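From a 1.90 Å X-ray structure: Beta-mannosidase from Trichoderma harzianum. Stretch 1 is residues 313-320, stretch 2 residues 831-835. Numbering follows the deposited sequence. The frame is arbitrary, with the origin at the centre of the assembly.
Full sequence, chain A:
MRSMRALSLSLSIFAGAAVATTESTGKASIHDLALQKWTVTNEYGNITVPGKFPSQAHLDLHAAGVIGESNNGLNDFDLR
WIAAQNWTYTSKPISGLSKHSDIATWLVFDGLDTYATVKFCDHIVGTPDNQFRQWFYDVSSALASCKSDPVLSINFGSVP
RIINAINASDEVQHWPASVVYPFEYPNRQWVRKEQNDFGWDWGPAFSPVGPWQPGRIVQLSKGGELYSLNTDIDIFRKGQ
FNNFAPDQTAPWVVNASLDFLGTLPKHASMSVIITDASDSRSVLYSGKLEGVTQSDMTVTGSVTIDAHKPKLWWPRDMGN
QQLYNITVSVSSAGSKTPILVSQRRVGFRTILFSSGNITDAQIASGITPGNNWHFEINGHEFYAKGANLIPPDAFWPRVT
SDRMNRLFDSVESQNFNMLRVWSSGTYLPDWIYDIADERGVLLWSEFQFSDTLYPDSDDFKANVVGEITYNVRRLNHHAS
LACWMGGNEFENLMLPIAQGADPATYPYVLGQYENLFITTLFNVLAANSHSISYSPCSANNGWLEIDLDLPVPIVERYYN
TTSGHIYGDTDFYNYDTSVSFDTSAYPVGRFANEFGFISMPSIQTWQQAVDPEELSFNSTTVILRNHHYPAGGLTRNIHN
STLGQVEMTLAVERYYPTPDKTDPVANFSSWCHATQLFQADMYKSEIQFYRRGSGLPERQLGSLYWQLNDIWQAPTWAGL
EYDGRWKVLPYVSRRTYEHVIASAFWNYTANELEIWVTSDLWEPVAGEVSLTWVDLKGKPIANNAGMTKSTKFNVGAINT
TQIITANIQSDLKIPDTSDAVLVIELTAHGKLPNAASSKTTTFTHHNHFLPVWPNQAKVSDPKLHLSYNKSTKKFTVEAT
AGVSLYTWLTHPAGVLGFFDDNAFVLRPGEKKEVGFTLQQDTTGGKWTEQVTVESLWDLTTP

Stretch 1, residues 313-320: WWPRDMGN
Stretch 2 831-835: KLPNA

What backbone shapes meet here? Neither stretch forms regular helix or strand; each carries a type II beta turn, Pro315 to Met318 in one and Leu832 to Ala835 in the other. Met318 N donates to Pro315 O at 3.1 Å, while Ala835 N makes a weak bond to Leu832 O at 3.3 Å. Trp314 N also bonds Asn320 O at 3.0 Å, closing the first stretch into a loop. The register sets Met318 CA 4.7 Å from Pro833 CA and Gly319 CA 5.2 Å from Asn834 CA, so the two segments run side by side in the same direction.

What does Trp314 contribute? With phi/psi -129/154, chi1 m and chi2 91°, it offers one ring face to the amide of Asn834, and its CZ2 lies 3.5 Å from Asn834 ND2.

How do Asp317 and Met318 receive Leu832 and Pro833? Asp317, at phi/psi 60/18 with chi1 m, puts its CG 3.9 Å from CD1 of Leu832 (chi1 m, chi2 t), a van der Waals contact, and its O 3.4 Å from Pro833 CD. Met318 (-125/10; m, t, t) has an apolar contact from its CB to Pro833 CB at 4.3 Å, but the end of its side chain leads away. Pro833 is at -53/138, C-gamma exo.

Where is the hydrogen bond, and why does glycine follow? Asn834 (60/26, chi1 m, chi2 -73°) donates from ND2 to Met318 O, 3.0 Å at 154°, tying side chain to backbone. Met318 O and Pro833 O, 3.4 Å apart, are both acceptors and cannot bond each other. Gly319, at 137/-156, brings its CA within 4.3 Å of Asn834 CB; a CB here would clash with Trp314 CD1 at 2.8 Å and jam against the preceding carbonyl. Asn320 (-93/153, chi1 m) ends the stretch without touching the other.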

# COMPACT_ATOMS: atom_id res chain seq x y z
N TRP A 313 -27.48 28.10 29.08
CA TRP A 313 -26.82 27.39 27.99
C TRP A 313 -27.87 26.95 26.98
O TRP A 313 -28.94 26.45 27.35
CB TRP A 313 -26.07 26.19 28.54
CG TRP A 313 -25.25 25.37 27.54
CD1 TRP A 313 -23.91 25.47 27.30
CD2 TRP A 313 -25.72 24.28 26.71
NE1 TRP A 313 -23.52 24.54 26.35
CE2 TRP A 313 -24.61 23.79 25.98
CE3 TRP A 313 -26.98 23.70 26.49
CZ2 TRP A 313 -24.72 22.76 25.06
CZ3 TRP A 313 -27.07 22.63 25.57
CH2 TRP A 313 -25.95 22.19 24.87
N TRP A 314 -27.55 27.16 25.71
CA TRP A 314 -28.36 26.67 24.60
C TRP A 314 -27.48 25.89 23.60
O TRP A 314 -26.28 26.15 23.48
CB TRP A 314 -29.01 27.84 23.85
CG TRP A 314 -29.88 28.71 24.72
CD1 TRP A 314 -29.47 29.82 25.40
CD2 TRP A 314 -31.28 28.57 24.98
NE1 TRP A 314 -30.52 30.38 26.06
CE2 TRP A 314 -31.65 29.64 25.83
CE3 TRP A 314 -32.26 27.66 24.58
CZ2 TRP A 314 -32.95 29.81 26.29
CZ3 TRP A 314 -33.56 27.83 25.03
CH2 TRP A 314 -33.90 28.91 25.88
N PRO A 315 -28.08 24.96 22.87
CA PRO A 315 -27.38 24.36 21.71
C PRO A 315 -27.03 25.39 20.61
O PRO A 315 -27.48 26.54 20.64
CB PRO A 315 -28.41 23.34 21.18
CG PRO A 315 -29.26 23.00 22.38
CD PRO A 315 -29.35 24.27 23.16
N ARG A 316 -26.20 24.97 19.66
CA ARG A 316 -25.83 25.83 18.54
C ARG A 316 -27.04 26.26 17.72
O ARG A 316 -27.98 25.48 17.53
CB ARG A 316 -24.75 25.19 17.65
CG ARG A 316 -25.00 23.78 17.10
CD ARG A 316 -23.74 23.30 16.32
NE ARG A 316 -23.32 24.31 15.36
CZ ARG A 316 -23.97 24.58 14.22
NH1 ARG A 316 -25.05 23.89 13.85
NH2 ARG A 316 -23.53 25.55 13.44
N ASP A 317 -27.01 27.51 17.26
CA ASP A 317 -28.13 28.14 16.54
C ASP A 317 -29.45 28.22 17.36
O ASP A 317 -30.52 28.41 16.79
CB ASP A 317 -28.37 27.47 15.16
CG ASP A 317 -27.44 28.02 14.06
OD1 ASP A 317 -26.47 28.73 14.39
OD2 ASP A 317 -27.69 27.76 12.85
N MET A 318 -29.35 28.09 18.68
CA MET A 318 -30.47 28.39 19.57
C MET A 318 -30.09 29.42 20.65
O MET A 318 -30.85 29.62 21.58
CB MET A 318 -30.98 27.12 20.26
CG MET A 318 -31.36 25.98 19.33
SD MET A 318 -31.93 24.53 20.24
CE MET A 318 -31.42 23.22 19.13
N GLY A 319 -28.93 30.06 20.55
CA GLY A 319 -28.52 31.01 21.56
C GLY A 319 -27.08 30.84 21.91
O GLY A 319 -26.30 30.30 21.12
N ASN A 320 -26.70 31.28 23.11
CA ASN A 320 -25.28 31.25 23.50
C ASN A 320 -24.94 29.98 24.22
O ASN A 320 -25.80 29.40 24.89
CB ASN A 320 -24.91 32.44 24.38
CG ASN A 320 -24.93 33.75 23.62
OD1 ASN A 320 -25.06 33.78 22.40
ND2 ASN A 320 -24.84 34.86 24.35
N LYS A 831 -35.67 35.08 12.54
CA LYS A 831 -34.72 35.14 13.63
C LYS A 831 -34.48 33.74 14.15
O LYS A 831 -35.41 32.96 14.23
CB LYS A 831 -35.29 35.97 14.78
CG LYS A 831 -35.61 37.43 14.46
CD LYS A 831 -36.03 38.17 15.73
CE LYS A 831 -36.71 39.51 15.43
NZ LYS A 831 -35.77 40.67 15.50
N LEU A 832 -33.24 33.45 14.50
CA LEU A 832 -32.90 32.23 15.24
C LEU A 832 -33.40 32.39 16.67
O LEU A 832 -33.51 33.51 17.14
CB LEU A 832 -31.39 31.99 15.26
CG LEU A 832 -30.73 31.68 13.92
CD1 LEU A 832 -29.25 31.42 14.14
CD2 LEU A 832 -31.41 30.51 13.20
N PRO A 833 -33.67 31.27 17.36
CA PRO A 833 -34.07 31.37 18.77
C PRO A 833 -33.10 32.19 19.61
O PRO A 833 -31.89 32.06 19.44
CB PRO A 833 -34.08 29.91 19.25
CG PRO A 833 -34.29 29.11 18.01
CD PRO A 833 -33.57 29.87 16.93
N ASN A 834 -33.66 33.04 20.48
CA ASN A 834 -32.87 33.81 21.47
C ASN A 834 -31.83 34.75 20.86
O ASN A 834 -30.84 35.08 21.50
CB ASN A 834 -32.24 32.88 22.51
CG ASN A 834 -33.27 32.03 23.23
OD1 ASN A 834 -34.02 32.53 24.05
ND2 ASN A 834 -33.32 30.74 22.92
N ALA A 835 -32.07 35.18 19.63
CA ALA A 835 -31.19 36.11 18.95
C ALA A 835 -31.26 37.44 19.69
O ALA A 835 -32.35 37.90 20.04
CB ALA A 835 -31.62 36.29 17.51